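Local structure of glutathione S-transferase (Vibrio parahaemolyticus, 7MIQ) at residues Pro10-Val15 with Lys51-Glu56; Leu19-Gly24 with Asn79-Phe84; Arg137-Leu142 with Leu178-Phe183. The protein probably catalyses the transfer of glutathione to electrophilic compounds, as expected of a Gtt2-class glutathione S-transferase. One frame throughout, in Å; residues are numbered along the deposited sequence. Where two conformers were deposited one is given.

Contact 1: Pro10-Val15 with Lys51-Glu56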
ATOM      1  N   PRO A  10      -3.179 -15.483   6.718  1.00 19.69           N
ATOM      2  CA  PRO A  10      -3.227 -14.106   7.245  1.00 17.40           C
ATOM      3  C   PRO A  10      -4.006 -13.125   6.385  1.00 17.60           C
ATOM      4  O   PRO A  10      -4.740 -12.292   6.932  1.00 16.95           O
ATOM      5  CB  PRO A  10      -1.743 -13.721   7.333  1.00 17.77           C
ATOM      6  CG  PRO A  10      -1.029 -15.024   7.494  1.00 22.73           C
ATOM      7  CD  PRO A  10      -1.801 -16.003   6.654  1.00 21.38           C
ATOM      8  N   SER A  11      -3.871 -13.198   5.057  1.00 14.64           N
ATOM      9  CA  SER A  11      -4.546 -12.235   4.191  1.00 18.62           C
ATOM     10  C   SER A  11      -6.060 -12.323   4.342  1.00 15.24           C
ATOM     11  O   SER A  11      -6.755 -11.298   4.335  1.00 16.05           O
ATOM     12  CB  SER A  11      -4.133 -12.460   2.735  1.00 23.42           C
ATOM     13  OG  SER A  11      -4.455 -13.778   2.315  1.00 26.62           O
ATOM     14  N   CYS A  12      -6.591 -13.539   4.487  1.00 16.83           N
ATOM     15  CA  CYS A  12      -8.029 -13.698   4.673  1.00 16.29           C
ATOM     16  C   CYS A  12      -8.458 -13.320   6.086  1.00 15.82           C
ATOM     17  O   CYS A  12      -9.549 -12.767   6.277  1.00 14.06           O
ATOM     18  CB  CYS A  12      -8.445 -15.135   4.346  1.00 16.27           C
ATOM     19  SG  CYS A  12      -8.162 -15.589   2.614  1.00 18.20           S
ATOM     20  N   LYS A  13      -7.619 -13.604   7.087  1.00 13.14           N
ATOM     21  CA  LYS A  13      -7.938 -13.198   8.454  1.00 14.68           C
ATOM     22  C   LYS A  13      -7.993 -11.681   8.596  1.00 17.54           C
ATOM     23  O   LYS A  13      -8.698 -11.167   9.471  1.00 16.91           O
ATOM     24  CB  LYS A  13      -6.916 -13.778   9.436  1.00 16.84           C
ATOM     25  CG  LYS A  13      -7.071 -15.272   9.707  1.00 18.25           C
ATOM     26  CD  LYS A  13      -8.442 -15.596  10.283  1.00 19.72           C
ATOM     27  CE  LYS A  13      -8.545 -17.066  10.659  1.00 26.77           C
ATOM     28  NZ  LYS A  13      -9.856 -17.398  11.278  1.00 28.99           N
ATOM     29  N   ARG A  14      -7.243 -10.947   7.769  1.00 15.83           N
ATOM     30  CA  ARG A  14      -7.346  -9.491   7.798  1.00 13.06           C
ATOM     31  C   ARG A  14      -8.774  -9.045   7.515  1.00 15.36           C
ATOM     32  O   ARG A  14      -9.289  -8.125   8.162  1.00 16.36           O
ATOM     33  CB  ARG A  14      -6.379  -8.866   6.792  1.00 15.23           C
ATOM     34  CG  ARG A  14      -4.908  -8.999   7.168  1.00 15.46           C
ATOM     35  CD  ARG A  14      -4.014  -8.447   6.069  1.00 18.84           C
ATOM     36  NE  ARG A  14      -3.954  -6.989   6.083  1.00 15.14           N
ATOM     37  CZ  ARG A  14      -3.250  -6.264   5.225  1.00 17.53           C
ATOM     38  NH1 ARG A  14      -2.562  -6.828   4.245  1.00 19.24           N
ATOM     39  NH2 ARG A  14      -3.237  -4.941   5.353  1.00 16.59           N
ATOM     40  N   VAL A  15      -9.432  -9.697   6.557  1.00 12.75           N
ATOM     41  CA  VAL A  15     -10.813  -9.360   6.228  1.00 13.86           C
ATOM     42  C   VAL A  15     -11.769  -9.877   7.294  1.00 14.90           C
ATOM     43  O   VAL A  15     -12.738  -9.196   7.654  1.00 15.14           O
ATOM     44  CB  VAL A  15     -11.168  -9.909   4.834  1.00 12.18           C
ATOM     45  CG1 VAL A  15     -12.647  -9.664   4.516  1.00 13.44           C
ATOM     46  CG2 VAL A  15     -10.273  -9.277   3.777  1.00 11.01           C
ATOM     47  N   LYS A  51      -4.996 -13.907  -6.123  1.00 32.77           N
ATOM     48  CA  LYS A  51      -4.903 -14.435  -4.772  1.00 35.18           C
ATOM     49  C   LYS A  51      -6.236 -14.300  -4.049  1.00 31.13           C
ATOM     50  O   LYS A  51      -7.124 -13.551  -4.466  1.00 29.21           O
ATOM     51  CB  LYS A  51      -3.798 -13.729  -3.969  1.00 37.71           C
ATOM     52  CG  LYS A  51      -2.386 -14.039  -4.446  1.00 37.39           C
ATOM     53  CD  LYS A  51      -1.345 -13.292  -3.630  1.00 54.39           C
ATOM     54  CE  LYS A  51       0.061 -13.581  -4.131  1.00 63.45           C
ATOM     55  NZ  LYS A  51       0.233 -13.210  -5.562  1.00 57.99           N
ATOM     56  N   VAL A  52      -6.364 -15.054  -2.961  1.00 24.06           N
ATOM     57  CA  VAL A  52      -7.446 -14.886  -1.993  1.00 21.84           C
ATOM     58  C   VAL A  52      -6.946 -13.912  -0.934  1.00 22.83           C
ATOM     59  O   VAL A  52      -5.729 -13.817  -0.714  1.00 22.55           O
ATOM     60  CB  VAL A  52      -7.868 -16.229  -1.370  1.00 25.23           C
ATOM     61  CG1 VAL A  52      -8.430 -17.159  -2.428  1.00 31.12           C
ATOM     62  CG2 VAL A  52      -6.694 -16.877  -0.646  1.00 23.77           C
ATOM     63  N   PRO A  53      -7.830 -13.179  -0.239  1.00 18.96           N
ATOM     64  CA  PRO A  53      -9.296 -13.220  -0.331  1.00 20.40           C
ATOM     65  C   PRO A  53      -9.858 -12.543  -1.577  1.00 14.58           C
ATOM     66  O   PRO A  53      -9.208 -11.687  -2.180  1.00 14.30           O
ATOM     67  CB  PRO A  53      -9.742 -12.468   0.925  1.00 19.18           C
ATOM     68  CG  PRO A  53      -8.640 -11.500   1.171  1.00 19.63           C
ATOM     69  CD  PRO A  53      -7.374 -12.226   0.790  1.00 15.41           C
ATOM     70  N   LEU A  54     -11.075 -12.936  -1.947  1.00 13.93           N
ATOM     71  CA  LEU A  54     -11.759 -12.380  -3.108  1.00 15.31           C
ATOM     72  C   LEU A  54     -13.212 -12.150  -2.734  1.00 16.65           C
ATOM     73  O   LEU A  54     -13.897 -13.084  -2.309  1.00 17.82           O
ATOM     74  CB  LEU A  54     -11.654 -13.318  -4.317  1.00 17.55           C
ATOM     75  CG  LEU A  54     -12.256 -12.819  -5.636  1.00 20.57           C
ATOM     76  CD1 LEU A  54     -11.563 -11.542  -6.098  1.00 20.05           C
ATOM     77  CD2 LEU A  54     -12.167 -13.901  -6.711  1.00 23.54           C
ATOM     78  N   LEU A  55     -13.676 -10.912  -2.881  1.00 13.77           N
ATOM     79  CA  LEU A  55     -15.060 -10.555  -2.592  1.00 13.71           C
ATOM     80  C   LEU A  55     -15.848 -10.499  -3.892  1.00 17.57           C
ATOM     81  O   LEU A  55     -15.409  -9.874  -4.862  1.00 19.84           O
ATOM     82  CB  LEU A  55     -15.141  -9.206  -1.877  1.00 14.09           C
ATOM     83  CG  LEU A  55     -16.559  -8.761  -1.517  1.00 14.80           C
ATOM     84  CD1 LEU A  55     -17.121  -9.646  -0.409  1.00 14.82           C
ATOM     85  CD2 LEU A  55     -16.572  -7.300  -1.112  1.00 17.02           C
ATOM     86  N   GLU A  56     -17.010 -11.150  -3.912  1.00 17.33           N
ATOM     87  CA  GLU A  56     -17.872 -11.176  -5.088  1.00 15.33           C
ATOM     88  C   GLU A  56     -19.193 -10.512  -4.732  1.00 18.23           C
ATOM     89  O   GLU A  56     -19.896 -10.972  -3.826  1.00 19.05           O
ATOM     90  CB  GLU A  56     -18.093 -12.609  -5.578  1.00 20.89           C
ATOM     91  CG  GLU A  56     -18.805 -12.704  -6.921  1.00 23.61           C
ATOM     92  CD  GLU A  56     -19.016 -14.140  -7.367  1.00 35.21           C
ATOM     93  OE1 GLU A  56     -19.502 -14.955  -6.554  1.00 37.82           O
ATOM     94  OE2 GLU A  56     -18.690 -14.454  -8.530  1.00 38.52           O
TER

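Contact 2: Leu19-Gly24 with Asn79-Phe84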
ATOM      1  N   LEU A  19     -14.470  -7.626   9.317  1.00 15.49           N
ATOM      2  CA  LEU A  19     -15.902  -7.885   9.218  1.00 18.79           C
ATOM      3  C   LEU A  19     -16.523  -8.065  10.599  1.00 20.44           C
ATOM      4  O   LEU A  19     -17.622  -7.564  10.863  1.00 18.79           O
ATOM      5  CB  LEU A  19     -16.139  -9.115   8.344  1.00 22.85           C
ATOM      6  CG  LEU A  19     -17.516  -9.289   7.712  1.00 32.47           C
ATOM      7  CD1 LEU A  19     -17.923  -8.033   6.960  1.00 20.15           C
ATOM      8  CD2 LEU A  19     -17.495 -10.487   6.781  1.00 30.72           C
ATOM      9  N   LYS A  20     -15.824  -8.761  11.502  1.00 15.46           N
ATOM     10  CA  LYS A  20     -16.337  -8.912  12.860  1.00 21.03           C
ATOM     11  C   LYS A  20     -16.396  -7.575  13.588  1.00 18.58           C
ATOM     12  O   LYS A  20     -17.356  -7.308  14.321  1.00 21.40           O
ATOM     13  CB  LYS A  20     -15.483  -9.909  13.645  1.00 22.67           C
ATOM     14  CG  LYS A  20     -15.839 -11.365  13.413  1.00 34.85           C
ATOM     15  CD  LYS A  20     -14.941 -12.281  14.235  1.00 39.26           C
ATOM     16  CE  LYS A  20     -15.308 -13.742  14.036  1.00 53.58           C
ATOM     17  NZ  LYS A  20     -14.353 -14.654  14.729  1.00 58.77           N
ATOM     18  N   GLU A  21     -15.379  -6.723  13.408  1.00 15.50           N
ATOM     19  CA  GLU A  21     -15.367  -5.427  14.084  1.00 16.49           C
ATOM     20  C   GLU A  21     -16.591  -4.599  13.708  1.00 21.49           C
ATOM     21  O   GLU A  21     -17.243  -4.007  14.575  1.00 18.69           O
ATOM     22  CB  GLU A  21     -14.082  -4.661  13.752  1.00 16.06           C
ATOM     23  CG  GLU A  21     -12.835  -5.115  14.512  1.00 15.88           C
ATOM     24  CD  GLU A  21     -12.865  -4.733  15.990  1.00 22.35           C
ATOM     25  OE1 GLU A  21     -13.685  -3.871  16.381  1.00 21.21           O
ATOM     26  OE2 GLU A  21     -12.064  -5.295  16.761  1.00 17.27           O
ATOM     27  N   ILE A  22     -16.926  -4.548  12.414  1.00 18.62           N
ATOM     28  CA  ILE A  22     -18.021  -3.691  11.966  1.00 21.00           C
ATOM     29  C   ILE A  22     -19.377  -4.373  12.061  1.00 24.33           C
ATOM     30  O   ILE A  22     -20.398  -3.743  11.751  1.00 22.20           O
ATOM     31  CB  ILE A  22     -17.780  -3.195  10.525  1.00 15.69           C
ATOM     32  CG1 ILE A  22     -17.810  -4.363   9.534  1.00 18.11           C
ATOM     33  CG2 ILE A  22     -16.456  -2.443  10.442  1.00 14.10           C
ATOM     34  CD1 ILE A  22     -17.597  -3.930   8.091  1.00 13.99           C
ATOM     35  N   GLY A  23     -19.426  -5.632  12.484  1.00 23.58           N
ATOM     36  CA  GLY A  23     -20.696  -6.303  12.668  1.00 25.56           C
ATOM     37  C   GLY A  23     -21.358  -6.763  11.393  1.00 25.10           C
ATOM     38  O   GLY A  23     -22.585  -6.900  11.358  1.00 29.52           O
ATOM     39  N   GLY A  24     -20.581  -7.007  10.340  1.00 21.23           N
ATOM     40  CA  GLY A  24     -21.118  -7.467   9.081  1.00 19.30           C
ATOM     41  C   GLY A  24     -21.051  -8.977   8.957  1.00 27.11           C
ATOM     42  O   GLY A  24     -20.286  -9.646   9.647  1.00 28.54           O
ATOM     43  N   ASN A  79     -21.489   1.491  10.230  1.00 26.24           N
ATOM     44  CA  ASN A  79     -20.949   1.287  11.564  1.00 22.00           C
ATOM     45  C   ASN A  79     -20.318   2.592  12.021  1.00 18.50           C
ATOM     46  O   ASN A  79     -20.052   3.484  11.212  1.00 22.08           O
ATOM     47  CB  ASN A  79     -19.917   0.156  11.582  1.00 20.71           C
ATOM     48  CG  ASN A  79     -18.645   0.527  10.843  1.00 20.01           C
ATOM     49  OD1 ASN A  79     -17.707   1.060  11.434  1.00 19.54           O
ATOM     50  ND2 ASN A  79     -18.614   0.263   9.542  1.00 17.10           N
ATOM     51  N   ASP A  80     -20.070   2.696  13.328  1.00 20.52           N
ATOM     52  CA  ASP A  80     -19.498   3.912  13.897  1.00 20.85           C
ATOM     53  C   ASP A  80     -18.075   3.705  14.412  1.00 22.64           C
ATOM     54  O   ASP A  80     -17.601   4.488  15.242  1.00 24.20           O
ATOM     55  CB  ASP A  80     -20.396   4.458  15.009  1.00 31.95           C
ATOM     56  CG  ASP A  80     -20.340   3.621  16.270  1.00 43.94           C
ATOM     57  OD1 ASP A  80     -20.174   2.387  16.165  1.00 50.98           O
ATOM     58  OD2 ASP A  80     -20.461   4.203  17.371  1.00 54.12           O
ATOM     59  N   LEU A  81     -17.382   2.669  13.933  0.54 19.26           N
ATOM     60  CA  LEU A  81     -15.980   2.398  14.360  0.54 20.47           C
ATOM     61  C   LEU A  81     -15.002   3.356  13.674  0.54 19.77           C
ATOM     62  O   LEU A  81     -13.847   3.381  14.115  0.54 19.25           O
ATOM     63  CB  LEU A  81     -15.648   0.945  14.001  0.54 19.65           C
ATOM     64  CG  LEU A  81     -16.020  -0.170  14.984  0.54 22.82           C
ATOM     65  CD1 LEU A  81     -15.207  -0.121  16.268  0.54 19.07           C
ATOM     66  CD2 LEU A  81     -17.507  -0.224  15.278  0.54 22.40           C
ATOM     67  N   ALA A  82     -15.372   3.973  12.552  1.00 19.93           N
ATOM     68  CA  ALA A  82     -14.451   4.778  11.739  1.00 19.62           C
ATOM     69  C   ALA A  82     -13.080   4.103  11.574  1.00 13.16           C
ATOM     70  O   ALA A  82     -12.034   4.688  11.856  1.00 13.88           O
ATOM     71  CB  ALA A  82     -14.298   6.178  12.330  1.00 20.52           C
ATOM     72  N   LEU A  83     -13.087   2.837  11.136  1.00 12.67           N
ATOM     73  CA  LEU A  83     -11.833   2.082  11.080  1.00 12.43           C
ATOM     74  C   LEU A  83     -10.831   2.671  10.089  1.00 17.79           C
ATOM     75  O   LEU A  83      -9.626   2.422  10.221  1.00 15.40           O
ATOM     76  CB  LEU A  83     -12.106   0.612  10.742  1.00 12.29           C
ATOM     77  CG  LEU A  83     -12.802  -0.198  11.844  1.00 15.11           C
ATOM     78  CD1 LEU A  83     -12.906  -1.672  11.481  1.00 12.09           C
ATOM     79  CD2 LEU A  83     -12.096  -0.028  13.193  1.00 13.83           C
ATOM     80  N   PHE A  84     -11.287   3.437   9.102  1.00 13.83           N
ATOM     81  CA  PHE A  84     -10.373   4.123   8.198  1.00 14.47           C
ATOM     82  C   PHE A  84     -10.115   5.567   8.607  1.00 17.13           C
ATOM     83  O   PHE A  84      -9.395   6.278   7.899  1.00 14.04           O
ATOM     84  CB  PHE A  84     -10.897   4.064   6.758  1.00 15.92           C
ATOM     85  CG  PHE A  84     -10.663   2.738   6.083  1.00 14.19           C
ATOM     86  CD1 PHE A  84      -9.418   2.423   5.561  1.00 13.40           C
ATOM     87  CD2 PHE A  84     -11.685   1.805   5.972  1.00 16.23           C
ATOM     88  CE1 PHE A  84      -9.194   1.204   4.940  1.00 14.59           C
ATOM     89  CE2 PHE A  84     -11.468   0.583   5.352  1.00 16.16           C
ATOM     90  CZ  PHE A  84     -10.221   0.281   4.837  1.00 14.46           C
TER

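Contact 3: Arg137-Leu142 with Leu178-Phe183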
ATOM      1  N   ARG A 137      15.059  -6.238   8.394  1.00 27.97           N
ATOM      2  CA  ARG A 137      14.205  -5.067   8.235  1.00 25.87           C
ATOM      3  C   ARG A 137      13.063  -5.079   9.245  1.00 21.55           C
ATOM      4  O   ARG A 137      12.675  -4.024   9.762  1.00 23.04           O
ATOM      5  CB  ARG A 137      13.678  -4.993   6.801  1.00 28.54           C
ATOM      6  CG  ARG A 137      14.760  -4.620   5.789  1.00 40.20           C
ATOM      7  CD  ARG A 137      14.212  -4.461   4.376  1.00 60.20           C
ATOM      8  NE  ARG A 137      13.013  -3.632   4.337  1.00 81.22           N
ATOM      9  CZ  ARG A 137      11.845  -4.029   3.851  1.00 80.16           C
ATOM     10  NH1 ARG A 137      11.692  -5.227   3.309  1.00 62.88           N
ATOM     11  NH2 ARG A 137      10.805  -3.200   3.902  1.00 55.46           N
ATOM     12  N   VAL A 138      12.520  -6.260   9.547  1.00 25.75           N
ATOM     13  CA  VAL A 138      11.517  -6.371  10.606  1.00 24.74           C
ATOM     14  C   VAL A 138      12.097  -5.894  11.932  1.00 26.80           C
ATOM     15  O   VAL A 138      11.482  -5.098  12.651  1.00 21.14           O
ATOM     16  CB  VAL A 138      10.998  -7.817  10.711  1.00 22.33           C
ATOM     17  CG1 VAL A 138      10.097  -7.967  11.931  1.00 18.51           C
ATOM     18  CG2 VAL A 138      10.255  -8.212   9.447  1.00 20.84           C
ATOM     19  N   LEU A 139      13.301  -6.366  12.268  1.00 24.41           N
ATOM     20  CA  LEU A 139      13.919  -5.991  13.536  1.00 26.22           C
ATOM     21  C   LEU A 139      14.204  -4.497  13.608  1.00 24.47           C
ATOM     22  O   LEU A 139      14.121  -3.904  14.690  1.00 28.97           O
ATOM     23  CB  LEU A 139      15.208  -6.789  13.749  1.00 28.54           C
ATOM     24  CG  LEU A 139      15.064  -8.309  13.867  1.00 23.22           C
ATOM     25  CD1 LEU A 139      16.428  -8.986  13.837  1.00 28.92           C
ATOM     26  CD2 LEU A 139      14.322  -8.673  15.139  1.00 26.17           C
ATOM     27  N   GLU A 140      14.538  -3.871  12.478  1.00 21.85           N
ATOM     28  CA  GLU A 140      14.824  -2.440  12.488  1.00 24.58           C
ATOM     29  C   GLU A 140      13.555  -1.606  12.619  1.00 25.33           C
ATOM     30  O   GLU A 140      13.606  -0.484  13.137  1.00 27.33           O
ATOM     31  CB  GLU A 140      15.588  -2.050  11.223  1.00 32.91           C
ATOM     32  CG  GLU A 140      17.007  -2.594  11.172  1.00 45.62           C
ATOM     33  CD  GLU A 140      17.672  -2.368   9.830  1.00 60.99           C
ATOM     34  OE1 GLU A 140      16.987  -1.895   8.897  1.00 54.22           O
ATOM     35  OE2 GLU A 140      18.879  -2.663   9.705  1.00 70.24           O
ATOM     36  N   PHE A 141      12.414  -2.124  12.165  1.00 25.87           N
ATOM     37  CA  PHE A 141      11.178  -1.357  12.272  1.00 20.57           C
ATOM     38  C   PHE A 141      10.561  -1.444  13.665  1.00 20.38           C
ATOM     39  O   PHE A 141       9.857  -0.517  14.078  1.00 23.58           O
ATOM     40  CB  PHE A 141      10.171  -1.824  11.217  1.00 21.08           C
ATOM     41  CG  PHE A 141       8.818  -1.177  11.344  1.00 20.05           C
ATOM     42  CD1 PHE A 141       8.681   0.198  11.234  1.00 21.69           C
ATOM     43  CD2 PHE A 141       7.686  -1.942  11.566  1.00 23.08           C
ATOM     44  CE1 PHE A 141       7.439   0.801  11.351  1.00 18.97           C
ATOM     45  CE2 PHE A 141       6.438  -1.347  11.681  1.00 21.59           C
ATOM     46  CZ  PHE A 141       6.315   0.026  11.576  1.00 19.63           C
ATOM     47  N   LEU A 142      10.815  -2.527  14.399  1.00 21.03           N
ATOM     48  CA  LEU A 142      10.176  -2.704  15.702  1.00 23.09           C
ATOM     49  C   LEU A 142      10.433  -1.565  16.686  1.00 21.78           C
ATOM     50  O   LEU A 142       9.481  -1.174  17.383  1.00 20.87           O
ATOM     51  CB  LEU A 142      10.603  -4.042  16.315  1.00 19.78           C
ATOM     52  CG  LEU A 142      10.099  -5.314  15.639  1.00 19.89           C
ATOM     53  CD1 LEU A 142      10.766  -6.530  16.265  1.00 20.96           C
ATOM     54  CD2 LEU A 142       8.583  -5.416  15.736  1.00 17.49           C
ATOM     55  N   LEU A 178       8.397 -15.940  12.936  1.00 21.73           N
ATOM     56  CA  LEU A 178       9.822 -15.659  12.819  1.00 24.04           C
ATOM     57  C   LEU A 178      10.580 -15.799  14.134  1.00 22.86           C
ATOM     58  O   LEU A 178      11.783 -15.521  14.166  1.00 25.17           O
ATOM     59  CB  LEU A 178      10.029 -14.250  12.256  1.00 20.03           C
ATOM     60  CG  LEU A 178       9.406 -14.014  10.878  1.00 22.61           C
ATOM     61  CD1 LEU A 178       9.577 -12.564  10.457  1.00 27.96           C
ATOM     62  CD2 LEU A 178      10.008 -14.951   9.844  1.00 25.71           C
ATOM     63  N   SER A 179       9.909 -16.202  15.214  1.00 20.98           N
ATOM     64  CA  SER A 179      10.554 -16.476  16.504  1.00 25.77           C
ATOM     65  C   SER A 179      11.303 -15.258  17.043  1.00 29.71           C
ATOM     66  O   SER A 179      12.370 -15.381  17.648  1.00 28.35           O
ATOM     67  CB  SER A 179      11.488 -17.684  16.406  1.00 27.30           C
ATOM     68  OG  SER A 179      10.790 -18.825  15.941  1.00 33.11           O
ATOM     69  N   ILE A 180      10.744 -14.072  16.830  1.00 22.10           N
ATOM     70  CA  ILE A 180      11.294 -12.847  17.397  1.00 24.26           C
ATOM     71  C   ILE A 180      10.609 -12.581  18.728  1.00 25.41           C
ATOM     72  O   ILE A 180       9.375 -12.547  18.806  1.00 23.95           O
ATOM     73  CB  ILE A 180      11.108 -11.662  16.436  1.00 24.77           C
ATOM     74  CG1 ILE A 180      11.744 -11.971  15.079  1.00 23.72           C
ATOM     75  CG2 ILE A 180      11.696 -10.400  17.043  1.00 21.01           C
ATOM     76  CD1 ILE A 180      11.465 -10.928  14.022  1.00 22.48           C
ATOM     77  N   GLU A 181      11.405 -12.388  19.782  1.00 27.24           N
ATOM     78  CA  GLU A 181      10.863 -12.127  21.117  1.00 27.50           C
ATOM     79  C   GLU A 181      10.497 -10.645  21.237  1.00 26.36           C
ATOM     80  O   GLU A 181      11.128  -9.859  21.946  1.00 29.70           O
ATOM     81  CB  GLU A 181      11.855 -12.557  22.190  1.00 31.95           C
ATOM     82  CG  GLU A 181      12.117 -14.053  22.205  1.00 38.53           C
ATOM     83  CD  GLU A 181      12.887 -14.503  23.428  1.00 43.98           C
ATOM     84  OE1 GLU A 181      13.278 -13.639  24.243  1.00 42.51           O
ATOM     85  OE2 GLU A 181      13.097 -15.724  23.577  1.00 40.52           O
ATOM     86  N   VAL A 182       9.427 -10.278  20.527  1.00 23.95           N
ATOM     87  CA  VAL A 182       9.025  -8.875  20.436  1.00 22.87           C
ATOM     88  C   VAL A 182       8.637  -8.339  21.806  1.00 23.41           C
ATOM     89  O   VAL A 182       9.052  -7.245  22.207  1.00 22.09           O
ATOM     90  CB  VAL A 182       7.871  -8.712  19.430  1.00 19.93           C
ATOM     91  CG1 VAL A 182       7.363  -7.276  19.431  1.00 19.46           C
ATOM     92  CG2 VAL A 182       8.312  -9.127  18.036  1.00 16.21           C
ATOM     93  N   PHE A 183       7.844  -9.111  22.551  1.00 20.44           N
ATOM     94  CA  PHE A 183       7.220  -8.588  23.759  1.00 21.58           C
ATOM     95  C   PHE A 183       8.215  -8.435  24.900  1.00 26.57           C
ATOM     96  O   PHE A 183       8.029  -7.574  25.766  1.00 28.53           O
ATOM     97  CB  PHE A 183       6.058  -9.490  24.162  1.00 19.80           C
ATOM     98  CG  PHE A 183       5.008  -9.617  23.094  1.00 24.43           C
ATOM     99  CD1 PHE A 183       4.712  -8.539  22.268  1.00 22.51           C
ATOM    100  CD2 PHE A 183       4.338 -10.811  22.896  1.00 22.30           C
ATOM    101  CE1 PHE A 183       3.756  -8.649  21.276  1.00 18.55           C
ATOM    102  CE2 PHE A 183       3.375 -10.926  21.902  1.00 22.46           C
ATOM    103  CZ  PHE A 183       3.088  -9.843  21.092  1.00 17.95           C
TER

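Contact 1: Pro10-Val15 with Lys51-Glu56
Pro53 is the bump here, and the first turn and a half of the helix at Pro10-Val15 supplies the hollow. Ser11, Cys12 and, one turn on from Ser11, Val15 line the face turned to the pyrrolidine ring and receive different parts of it. Pro53 CD lies 3.6 Å from Ser11 OG. Pro53 CG touches Ser11 O at 3.7 Å and Val15 CG2 at 3.8 Å. Pro53 CB meets Cys12 SG at 3.9 Å. The sulphur is itself a knob: anti to its carbonyl carbon (chi1 -64°), Cys12 SG reaches into the notch where Val52 joins Pro53, 3.7 Å from Pro53 N and 3.8 Å from Val52 CG2. One polar bond accompanies this apolar fit. Ser11 OG, placed between its backbone N and carbonyl carbon by a chi1 of 59°, donates to Val52 O over 3.3 Å, a fairly long bond whose donor stands above the carbonyl plane, 37° out of it.

The peptide between Val52 and Pro53 is cis. This is the cis-proline of the thioredoxin fold, found just ahead of the strand 54-56 and facing the start of helix 10-22. In glutathione transferases the backbone of the residue before this proline commonly binds the cysteinyl part of glutathione, and the position of Val52 is consistent with that role; its backbone also bonds to Asn38.

The joint is buried. Strand 2-5 lies beside it, with Leu3 touching both Val15 and Pro53, and from helix 66-76 Ile69 touches the same two residues. Strand 54-56 then runs on between strands 2-5 and 62-64, while Arg14 leaves the helix to form a salt bridge with Glu102 of helix 88-114.

Contact 2: Leu19-Gly24 with Asn79-Phe84
Asn79 ND2 is gripped by two acceptors, Phe77 O and Asp74 OD1, while the flat amide it belongs to presents one face to Ile22. At the other end of that amide, Asn79 OD1 accepts from Leu81 N at 3.0 Å with an N-H...O angle of 148°, closing an Asx turn. An amide held by bonds at both ends has little freedom to rotate, and its face becomes a fixed platform. Ile22 CG2 stands over it, 3.6 Å from Asn79 ND2 and 3.8 Å from Asn79 OD1.

Ile22 belongs to the end of helix 10-22, which closes in a Schellman motif: Gly24 N bonds back to Leu19 O and Gly23 N to Lys20 O, with Gly23 at positive phi. The contact thus sets a helix C-terminus of the thioredoxin-like domain against the linker that leads from helix 66-76 to helix 88-114.

Leu83 is the deeper apolar element, and Phe160 touches both it and Glu21. Leu81 lies nearer the surface and was modelled in two conformers; in the one given, its CD2 comes near Glu21 O, so this touch is less certain. Glu21 OE2 makes a salt bridge with Arg199. At the apolar end, Leu83 CD1 rests against both helix residues, 3.9 Å from Glu21 CB and 3.8 Å from Ile22 CG2.

Contact 3: Arg137-Leu142 with Leu178-Phe183
Ile180 pushes its side chain against one side of helix 127-151, where it meets Val138, Leu139 and Leu142. The longer arm, carried on CG1 anti to the carbonyl carbon (chi1 -56°), ends in Ile180 CD1, which meets Val138 CG1 at 3.9 Å. The other branch, Ile180 CG2, lies 4.1 Å from Leu142 CD1. Leu139 CD2 touches both branches. All three helix side chains cross the isoleucine obliquely.

The buried part comprises Val138, Leu142, Ile180 and Val182. Leu142 CD1 works twice there, since besides the isoleucine it touches Val182 CG2 at 4.0 Å, the latter pair crossing at about a right angle. Other helices finish the enclosure: Phe170 and Ile171 of helix 162-177 touch Val138 and Leu142 respectively, and Ile189 of helix 187-196 touches both Leu142 and Val182.

Leu139 makes the solvent side. It is exposed, yet Leu139 CD2 comes in far enough to lie 3.7 Å from Ile180 CG2 and 3.8 Å from Ile180 CD1; the closest approach of the contact is therefore at its open edge, not in its core. No hydrogen bond joins the two segments, on this side or on the buried one.

The backbone around the isoleucine turns sharply. Ser179 leaves the end of helix 162-177 with positive phi, Ile180 bonds back to Ala174, and Glu181, at the N-cap position of the short helix 182-185, centres an inverse gamma turn whose bond from Val182 N to Ile180 O is weak. The connection between helices 162-177 and 182-185 thus packs on helix 127-151, within the all-helical C-terminal domain of glutathione S-transferases.

Overall arrangement
Contacts 1 and 2 share helix 10-22: contact 1 takes its start, contact 2 its end, and their centres are about 17 Å apart. Contact 1 is largely core, joining that helix to the cis-proline beside the sheet, and mixes apolar fit with one hydrogen bond. Contact 2 is only partly buried; the Asn79 amide and the Glu21 carboxylate find their partners within the linker or in third parties, leaving van der Waals touches between its segments. Contact 3 lies across the chain's centre, about 25 Å from contact 1 between centres, in the helical C-terminal domain. Its interface is purely aliphatic, mostly buried, with one exposed leucine at the margin.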